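Local coordinates for hypothetical protein (Mesorhizobium loti, PDB 2O2X) that removes the C-7 phosphate from D-glycero-beta-D-manno-heptose 1,7-bisphosphate, a step toward ADP-L-glycero-beta-D-manno-heptose, with magnesium as cofactor, at residues 25-30 and 72-77; 35-40 and 164-169; 177-182 and 203-208. One frame throughout, in Å; residues are numbered along the deposited sequence. Where two conformers were deposited one is given.

Interaction 1 (25-30 and 72-77); sequences RVFPPH and GIPVVV
Gly72 and Phe27 meet where a carbonyl is set against the rim of an aromatic ring. Gly72 leaves helix 62-71 in a Schellman motif, with a positive phi of 73° that favours glycine. This turn brings its carbonyl into the plane of the phenyl ring, where Gly72 O lies 3.5 Å from Phe27 CE1 and at a similar distance from the neighbouring CD1. The approach is electrostatically sensible, because the rim of a phenyl ring carries its slightly positive C-H groups, although no conventional hydrogen bond forms. Ile73 adds little beyond its backbone: its carbonyl carbon stands 4.0 Å from Phe27 CE1, while its side chain turns away from the loop. The change from rim to face comes at Pro74. Its CB sits 3.9 Å from the centroid of the Phe27 ring and only 7° off the ring normal, a CH-pi contact, and Pro74 CD follows at 3.7 Å from Phe27 CD1. The phenyl and the pyrrolidine point opposite ways as they overlap. Phe27 reaches this position with CG anti to its own carbonyl carbon (chi1 -66°), which carries the ring from the loop toward the proline. In the HAD-type fold the proline stands just before strand 75-80 of the central sheet, so the aromatic packs where helix 62-71 hands over to that strand. With an alanine in place of Phe27, the ring of Pro74 would probably lose its aromatic cover and a gap open between the loop and the start of the strand. From Val75 onward the chain passes beyond the loop, but one tie persists through Asp113, which takes a hydrogen bond from Val75 N on one carboxylate oxygen and a salt bridge from Arg25 NE on the other; Phe27 also touches this residue.

Interaction 2 (35-40 and 164-169); sequences FLDRDG and LADMQA
Asp37 and Asp166 face each other as two carboxylates, and between them they account for the whole of the buried contact. Asp37 OD2 and Asp166 OD2 come within 3.3 Å, a pairing of two acceptors in which no hydrogen bond joins them. The side chains cross at about a right angle, with the carboxylate planes turned 51° apart. Both oxygens of Asp166 also lie near the methylene of Asp37, Asp166 OD2 being 3.6 Å from Asp37 CB. The torsions bring the groups together: CG of Asp37 is anti to its backbone N (chi1 -173°), whereas CG of Asp166 is anti to its carbonyl carbon (chi1 -61°) and leans from helix 164-172 toward the end of strand 34-36.

Asp37 and Asp39 belong to the DxD signature of the HAD phosphatases, and by similarity they are the nucleophile and the proton donor, both binding magnesium. Asp166 is the last acid of the GDxxxD motif of this superfamily. Beside the nucleophile, Arg38 helps to hold Asp39, together with Asn43 and Gln81; Arg38 NH2 meets Asp39 OD1 at 2.8 Å in a salt bridge, on the syn side of the carboxylate.

What reconciles the two close acids is Lys137, which by similarity stabilises the phosphoryl group. Its ammonium makes salt bridges to OD1 of Asp37 and to OD1 of Asp166, while Asp166 OD2 accepts a hydrogen bond from Lys163 N. Asp166 is thereby gripped at both oxygens and its rotation restricted. It therefore probably acts from the second shell, steadying the lysine beside the nucleophile, while the lysine's charge is likely to offset the repulsion between the two carboxylates.

Interaction 3 (177-182 and 203-208); sequences QGWLVD and GDLLAA
A single water joins Asp204 to Trp179: it donates to Asp204 OD2 at 2.9 Å and accepts a weak hydrogen bond from Trp179 NE1 at 3.0 Å. The polar side of the indole is thus linked indirectly to the helix, and most of the remaining contact with the helix is apolar. Leu205 lies over one face of the indole. Its CB stands 3.8 Å from the centroid of the five-membered ring, 8° off the normal, in a CH-pi contact. Leu205 CG is anti to its backbone N (chi1 169°), which sends the branch over the indole, and chi2 then sets CD1 3.7 Å from Trp179 CE3. Helix 199-211 packs over this part of the central sheet of the HAD-type fold, the short segments of strand and helix running roughly antiparallel, 150° between their directions, with a closest approach of 10.0 Å between axes. Strand 177-181 lies in that sheet between 158-161 and 191-196, and Leu205 also touches Val160 and Leu196 on these neighbours. One turn beyond Asp204, the methyl of Ala208 approaches the six-membered ring obliquely, CB coming to 3.5 Å from Trp179 CH2; its small side chain probably allows the helix to come this close.

All three contacts reach one mixed sheet. Interactions 1 and 2 alternate along the chain, and although their centres are about 19 Å apart they meet through adjacent parallel strands: Val76 O lies 2.9 Å from Leu36 N, probably hydrogen-bonded. Interaction 3 comes later in sequence, its centre about 12 Å from that of interaction 2, and joins it where the selenomethionine Met167 of helix 164-172 packs on strand 177-181. Interactions 1 and 3 do not touch, their nearest atoms being about 7 Å apart. Interaction 2 holds the probable catalytic residues, near the centre of the chain; the other two lie farther out, one at the entry to strand 75-80, the other where helix 199-211 covers strand 177-181.

Interaction 1 (25-30 and 72-77)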
loop_
_atom_site.group_PDB
_atom_site.type_symbol
_atom_site.label_atom_id
_atom_site.label_comp_id
_atom_site.label_asym_id
_atom_site.label_seq_id
_atom_site.Cartn_x
_atom_site.Cartn_y
_atom_site.Cartn_z
ATOM N N ARG A 25 4.377 -13.396 10.587
ATOM C CA ARG A 25 3.038 -13.653 11.088
ATOM C C ARG A 25 2.338 -14.593 10.132
ATOM O O ARG A 25 2.599 -14.582 8.947
ATOM C CB ARG A 25 2.264 -12.371 11.275
ATOM C CG ARG A 25 2.773 -11.557 12.423
ATOM C CD ARG A 25 2.365 -10.111 12.338
ATOM N NE ARG A 25 3.121 -9.357 11.312
ATOM C CZ ARG A 25 4.363 -8.907 11.441
ATOM N NH1 ARG A 25 5.076 -9.151 12.535
ATOM N NH2 ARG A 25 4.928 -8.244 10.436
ATOM N N VAL A 26 1.485 -15.453 10.671
ATOM C CA VAL A 26 0.785 -16.428 9.857
ATOM C C VAL A 26 -0.643 -15.940 9.663
ATOM O O VAL A 26 -1.306 -15.506 10.606
ATOM C CB VAL A 26 0.837 -17.841 10.500
ATOM C CG1 VAL A 26 -0.141 -18.817 9.818
ATOM C CG2 VAL A 26 2.269 -18.377 10.441
ATOM N N PHE A 27 -1.090 -15.980 8.421
ATOM C CA PHE A 27 -2.422 -15.584 8.084
ATOM C C PHE A 27 -3.112 -16.776 7.467
ATOM O O PHE A 27 -2.632 -17.319 6.482
ATOM C CB PHE A 27 -2.383 -14.405 7.105
ATOM C CG PHE A 27 -1.811 -13.171 7.717
ATOM C CD1 PHE A 27 -2.556 -12.400 8.603
ATOM C CD2 PHE A 27 -0.499 -12.817 7.477
ATOM C CE1 PHE A 27 -1.996 -11.288 9.196
ATOM C CE2 PHE A 27 0.067 -11.712 8.078
ATOM C CZ PHE A 27 -0.682 -10.944 8.946
ATOM N N PRO A 28 -4.256 -17.170 8.034
ATOM C CA PRO A 28 -5.058 -18.175 7.356
ATOM C C PRO A 28 -5.558 -17.647 6.024
ATOM O O PRO A 28 -5.583 -16.438 5.794
ATOM C CB PRO A 28 -6.230 -18.428 8.321
ATOM C CG PRO A 28 -6.277 -17.234 9.166
ATOM C CD PRO A 28 -4.899 -16.681 9.268
ATOM N N PRO A 29 -5.992 -18.540 5.140
ATOM C CA PRO A 29 -6.464 -18.084 3.847
ATOM C C PRO A 29 -7.813 -17.398 3.879
ATOM O O PRO A 29 -8.561 -17.524 4.842
ATOM C CB PRO A 29 -6.524 -19.370 3.026
ATOM C CG PRO A 29 -6.802 -20.418 4.027
ATOM C CD PRO A 29 -6.076 -20.007 5.283
ATOM N N HIS A 30 -8.080 -16.632 2.830
ATOM C CA HIS A 30 -9.366 -15.956 2.578
ATOM C C HIS A 30 -9.669 -14.829 3.568
ATOM O O HIS A 30 -10.833 -14.554 3.877
ATOM C CB HIS A 30 -10.535 -16.953 2.476
ATOM C CG HIS A 30 -11.633 -16.501 1.554
ATOM N ND1 HIS A 30 -11.438 -16.309 0.201
ATOM C CD2 HIS A 30 -12.935 -16.216 1.790
ATOM C CE1 HIS A 30 -12.572 -15.920 -0.354
ATOM N NE2 HIS A 30 -13.497 -15.860 0.587
ATOM N N GLY A 72 -5.713 -8.888 13.221
ATOM C CA GLY A 72 -5.163 -10.041 12.521
ATOM C C GLY A 72 -5.334 -10.014 11.011
ATOM O O GLY A 72 -5.291 -11.053 10.391
ATOM N N ILE A 73 -5.455 -8.791 10.455
ATOM C CA ILE A 73 -5.653 -8.501 9.033
ATOM C C ILE A 73 -4.295 -8.145 8.426
ATOM O O ILE A 73 -3.626 -7.256 8.958
ATOM C CB ILE A 73 -6.651 -7.293 8.897
ATOM C CG1 ILE A 73 -8.042 -7.761 9.361
ATOM C CG2 ILE A 73 -6.702 -6.686 7.505
ATOM C CD1 ILE A 73 -8.469 -9.065 8.722
ATOM N N PRO A 74 -3.875 -8.851 7.352
ATOM C CA PRO A 74 -2.582 -8.478 6.776
ATOM C C PRO A 74 -2.586 -7.042 6.226
ATOM O O PRO A 74 -3.592 -6.593 5.632
ATOM C CB PRO A 74 -2.386 -9.482 5.639
ATOM C CG PRO A 74 -3.711 -10.011 5.371
ATOM C CD PRO A 74 -4.513 -9.945 6.600
ATOM N N VAL A 75 -1.468 -6.355 6.430
ATOM C CA VAL A 75 -1.244 -5.019 5.902
ATOM C C VAL A 75 -0.259 -5.106 4.757
ATOM O O VAL A 75 0.858 -5.592 4.911
ATOM C CB VAL A 75 -0.750 -4.068 7.000
ATOM C CG1 VAL A 75 -0.446 -2.695 6.411
ATOM C CG2 VAL A 75 -1.775 -3.971 8.172
ATOM N N VAL A 76 -0.701 -4.680 3.577
ATOM C CA VAL A 76 0.043 -4.843 2.342
ATOM C C VAL A 76 0.350 -3.486 1.739
ATOM O O VAL A 76 -0.555 -2.722 1.400
ATOM C CB VAL A 76 -0.715 -5.714 1.319
ATOM C CG1 VAL A 76 0.080 -5.870 0.048
ATOM C CG2 VAL A 76 -1.062 -7.091 1.925
ATOM N N VAL A 77 1.648 -3.176 1.635
ATOM C CA VAL A 77 2.098 -1.906 1.042
ATOM C C VAL A 77 2.177 -2.104 -0.455
ATOM O O VAL A 77 2.811 -3.051 -0.910
ATOM C CB VAL A 77 3.449 -1.472 1.608
ATOM C CG1 VAL A 77 3.923 -0.173 0.918
ATOM C CG2 VAL A 77 3.354 -1.267 3.132
#

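Interaction 2 (35-40 and 164-169)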
loop_
_atom_site.group_PDB
_atom_site.type_symbol
_atom_site.label_atom_id
_atom_site.label_comp_id
_atom_site.label_asym_id
_atom_site.label_seq_id
_atom_site.Cartn_x
_atom_site.Cartn_y
_atom_site.Cartn_z
ATOM N N PHE A 35 -4.762 -2.684 2.221
ATOM C CA PHE A 35 -3.753 -2.196 1.284
ATOM C C PHE A 35 -3.461 -0.727 1.569
ATOM O O PHE A 35 -4.387 0.066 1.694
ATOM C CB PHE A 35 -4.237 -2.315 -0.168
ATOM C CG PHE A 35 -4.335 -3.743 -0.683
ATOM C CD1 PHE A 35 -3.205 -4.405 -1.162
ATOM C CD2 PHE A 35 -5.551 -4.422 -0.693
ATOM C CE1 PHE A 35 -3.280 -5.703 -1.651
ATOM C CE2 PHE A 35 -5.615 -5.728 -1.194
ATOM C CZ PHE A 35 -4.474 -6.357 -1.657
ATOM N N LEU A 36 -2.178 -0.372 1.603
ATOM C CA LEU A 36 -1.742 0.993 1.835
ATOM C C LEU A 36 -0.762 1.414 0.774
ATOM O O LEU A 36 0.234 0.741 0.523
ATOM C CB LEU A 36 -1.022 1.117 3.187
ATOM C CG LEU A 36 -1.840 0.736 4.435
ATOM C CD1 LEU A 36 -0.977 0.824 5.696
ATOM C CD2 LEU A 36 -3.079 1.614 4.555
ATOM N N ASP A 37 -0.974 2.573 0.187
ATOM C CA ASP A 37 0.114 3.236 -0.533
ATOM C C ASP A 37 1.184 3.649 0.516
ATOM O O ASP A 37 0.910 3.663 1.729
ATOM C CB ASP A 37 -0.442 4.458 -1.284
ATOM C CG ASP A 37 0.593 5.112 -2.216
ATOM O OD1 ASP A 37 1.563 4.488 -2.643
ATOM O OD2 ASP A 37 0.388 6.285 -2.554
ATOM N N ARG A 38 2.412 3.964 0.076
ATOM C CA ARG A 38 3.469 4.333 0.993
ATOM C C ARG A 38 3.667 5.867 1.030
ATOM O O ARG A 38 3.305 6.504 2.024
ATOM C CB ARG A 38 4.764 3.572 0.710
ATOM C CG ARG A 38 5.655 3.499 1.958
ATOM C CD ARG A 38 7.106 3.175 1.626
ATOM N NE ARG A 38 7.743 4.334 1.023
ATOM C CZ ARG A 38 8.878 4.304 0.335
ATOM N NH1 ARG A 38 9.540 3.165 0.164
ATOM N NH2 ARG A 38 9.331 5.419 -0.191
ATOM N N ASP A 39 4.231 6.457 -0.017
ATOM C CA ASP A 39 4.564 7.875 -0.024
ATOM C C ASP A 39 3.293 8.711 -0.102
ATOM O O ASP A 39 2.565 8.643 -1.105
ATOM C CB ASP A 39 5.480 8.185 -1.208
ATOM C CG ASP A 39 6.790 7.403 -1.169
ATOM O OD1 ASP A 39 7.506 7.479 -0.162
ATOM O OD2 ASP A 39 7.107 6.758 -2.191
ATOM N N GLY A 40 3.057 9.533 0.920
ATOM C CA GLY A 40 1.816 10.293 1.044
ATOM C C GLY A 40 0.749 9.668 1.932
ATOM O O GLY A 40 -0.287 10.294 2.238
ATOM N N LEU A 164 -5.595 9.355 -6.724
ATOM C CA LEU A 164 -6.717 8.718 -7.406
ATOM C C LEU A 164 -6.340 7.342 -7.951
ATOM O O LEU A 164 -7.168 6.433 -7.936
ATOM C CB LEU A 164 -7.252 9.593 -8.535
ATOM C CG LEU A 164 -8.583 9.114 -9.131
ATOM C CD1 LEU A 164 -9.698 9.081 -8.077
ATOM C CD2 LEU A 164 -8.977 10.040 -10.282
ATOM N N ALA A 165 -5.094 7.169 -8.387
ATOM C CA ALA A 165 -4.650 5.871 -8.888
ATOM C C ALA A 165 -4.800 4.742 -7.879
ATOM O O ALA A 165 -4.983 3.601 -8.260
ATOM C CB ALA A 165 -3.208 5.947 -9.337
ATOM N N ASP A 166 -4.709 5.053 -6.588
ATOM C CA ASP A 166 -4.922 4.044 -5.568
ATOM C C ASP A 166 -6.391 3.592 -5.527
ATOM O O ASP A 166 -6.699 2.410 -5.316
ATOM C CB ASP A 166 -4.537 4.576 -4.182
ATOM C CG ASP A 166 -3.062 4.982 -4.072
ATOM O OD1 ASP A 166 -2.271 4.129 -4.464
ATOM O OD2 ASP A 166 -2.697 6.122 -3.603
HETATM N N MSE A 167 -7.302 4.545 -5.712
HETATM C CA MSE A 167 -8.725 4.241 -5.698
HETATM C C MSE A 167 -9.116 3.487 -6.949
HETATM O O MSE A 167 -9.911 2.559 -6.885
HETATM C CB MSE A 167 -9.543 5.523 -5.610
HETATM C CG MSE A 167 -9.303 6.410 -4.366
HETATM SE SE MSE A 167 -9.652 5.508 -2.684
HETATM C CE MSE A 167 -7.784 4.977 -2.222
ATOM N N GLN A 168 -8.538 3.882 -8.077
ATOM C CA GLN A 168 -8.770 3.186 -9.338
ATOM C C GLN A 168 -8.247 1.748 -9.281
ATOM O O GLN A 168 -8.937 0.806 -9.673
ATOM C CB GLN A 168 -8.132 3.932 -10.508
ATOM C CG GLN A 168 -8.682 5.344 -10.792
ATOM C CD GLN A 168 -7.782 6.151 -11.726
ATOM O OE1 GLN A 168 -6.564 6.205 -11.544
ATOM N NE2 GLN A 168 -8.378 6.789 -12.738
ATOM N N ALA A 169 -7.049 1.574 -8.729
ATOM C CA ALA A 169 -6.475 0.237 -8.590
ATOM C C ALA A 169 -7.339 -0.659 -7.695
ATOM O O ALA A 169 -7.601 -1.814 -8.001
ATOM C CB ALA A 169 -5.080 0.341 -8.027
#

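Interaction 3 (177-182 and 203-208)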
loop_
_atom_site.group_PDB
_atom_site.type_symbol
_atom_site.label_atom_id
_atom_site.label_comp_id
_atom_site.label_asym_id
_atom_site.label_seq_id
_atom_site.Cartn_x
_atom_site.Cartn_y
_atom_site.Cartn_z
ATOM N N GLN A 177 -14.495 -0.517 -1.444
ATOM C CA GLN A 177 -14.255 0.724 -0.737
ATOM C C GLN A 177 -12.790 1.039 -0.697
ATOM O O GLN A 177 -11.956 0.142 -0.581
ATOM C CB GLN A 177 -14.673 0.604 0.728
ATOM C CG GLN A 177 -16.134 0.489 0.977
ATOM C CD GLN A 177 -16.424 0.581 2.452
ATOM O OE1 GLN A 177 -16.869 1.624 2.937
ATOM N NE2 GLN A 177 -16.164 -0.514 3.193
ATOM N N GLY A 178 -12.486 2.326 -0.734
ATOM C CA GLY A 178 -11.162 2.824 -0.411
ATOM C C GLY A 178 -11.280 4.176 0.257
ATOM O O GLY A 178 -12.322 4.836 0.158
ATOM N N TRP A 179 -10.226 4.587 0.958
ATOM C CA TRP A 179 -10.157 5.876 1.653
ATOM C C TRP A 179 -9.112 6.719 0.978
ATOM O O TRP A 179 -7.962 6.284 0.769
ATOM C CB TRP A 179 -9.838 5.668 3.147
ATOM C CG TRP A 179 -11.053 5.504 3.982
ATOM C CD1 TRP A 179 -11.671 6.478 4.730
ATOM C CD2 TRP A 179 -11.868 4.338 4.099
ATOM N NE1 TRP A 179 -12.789 5.975 5.327
ATOM C CE2 TRP A 179 -12.942 4.672 4.951
ATOM C CE3 TRP A 179 -11.792 3.029 3.569
ATOM C CZ2 TRP A 179 -13.948 3.743 5.302
ATOM C CZ3 TRP A 179 -12.807 2.115 3.911
ATOM C CH2 TRP A 179 -13.857 2.495 4.771
ATOM N N LEU A 180 -9.501 7.920 0.593
ATOM C CA LEU A 180 -8.599 8.821 -0.087
ATOM C C LEU A 180 -8.100 9.887 0.861
ATOM O O LEU A 180 -8.819 10.810 1.274
ATOM C CB LEU A 180 -9.296 9.421 -1.306
ATOM C CG LEU A 180 -8.513 10.368 -2.205
ATOM C CD1 LEU A 180 -7.341 9.661 -2.842
ATOM C CD2 LEU A 180 -9.424 10.897 -3.308
ATOM N N VAL A 181 -6.840 9.743 1.223
ATOM C CA VAL A 181 -6.168 10.723 2.090
ATOM C C VAL A 181 -6.296 12.115 1.508
ATOM O O VAL A 181 -5.921 12.324 0.366
ATOM C CB VAL A 181 -4.683 10.349 2.228
ATOM C CG1 VAL A 181 -3.887 11.457 2.947
ATOM C CG2 VAL A 181 -4.554 9.027 2.971
ATOM N N ASP A 182 -6.843 13.042 2.309
ATOM C CA ASP A 182 -7.039 14.436 1.945
ATOM C C ASP A 182 -7.998 14.617 0.776
ATOM O O ASP A 182 -8.013 15.671 0.160
ATOM C CB ASP A 182 -5.694 15.125 1.659
ATOM C CG ASP A 182 -4.779 15.154 2.865
ATOM O OD1 ASP A 182 -5.266 15.149 4.009
ATOM O OD2 ASP A 182 -3.541 15.153 2.641
ATOM N N GLY A 203 -11.966 7.539 11.921
ATOM C CA GLY A 203 -12.870 6.646 12.640
ATOM C C GLY A 203 -13.677 5.743 11.747
ATOM O O GLY A 203 -13.899 4.589 12.089
ATOM N N ASP A 204 -14.156 6.288 10.627
ATOM C CA ASP A 204 -14.904 5.499 9.650
ATOM C C ASP A 204 -14.014 4.381 9.135
ATOM O O ASP A 204 -14.445 3.242 8.994
ATOM C CB ASP A 204 -15.388 6.339 8.456
ATOM C CG ASP A 204 -16.292 7.511 8.859
ATOM O OD1 ASP A 204 -17.087 7.358 9.802
ATOM O OD2 ASP A 204 -16.181 8.588 8.230
ATOM N N LEU A 205 -12.777 4.718 8.778
ATOM C CA LEU A 205 -11.846 3.693 8.332
ATOM C C LEU A 205 -11.574 2.617 9.393
ATOM O O LEU A 205 -11.595 1.421 9.083
ATOM C CB LEU A 205 -10.523 4.338 7.873
ATOM C CG LEU A 205 -9.325 3.429 7.617
ATOM C CD1 LEU A 205 -9.677 2.483 6.497
ATOM C CD2 LEU A 205 -8.075 4.229 7.284
ATOM N N LEU A 206 -11.331 3.036 10.635
ATOM C CA LEU A 206 -11.061 2.098 11.717
ATOM C C LEU A 206 -12.259 1.180 11.936
ATOM O O LEU A 206 -12.069 -0.014 12.146
ATOM C CB LEU A 206 -10.633 2.785 13.028
ATOM C CG LEU A 206 -9.398 3.688 12.928
ATOM C CD1 LEU A 206 -8.899 4.029 14.314
ATOM C CD2 LEU A 206 -8.268 3.049 12.125
ATOM N N ALA A 207 -13.474 1.716 11.871
ATOM C CA ALA A 207 -14.654 0.868 12.019
ATOM C C ALA A 207 -14.694 -0.178 10.922
ATOM O O ALA A 207 -15.020 -1.360 11.154
ATOM C CB ALA A 207 -15.914 1.700 11.999
ATOM N N ALA A 208 -14.346 0.227 9.707
ATOM C CA ALA A 208 -14.357 -0.698 8.565
ATOM C C ALA A 208 -13.320 -1.831 8.727
ATOM O O ALA A 208 -13.602 -2.983 8.388
ATOM C CB ALA A 208 -14.135 0.074 7.292
HETATM O O HOH W 1 -14.624 8.357 5.736
#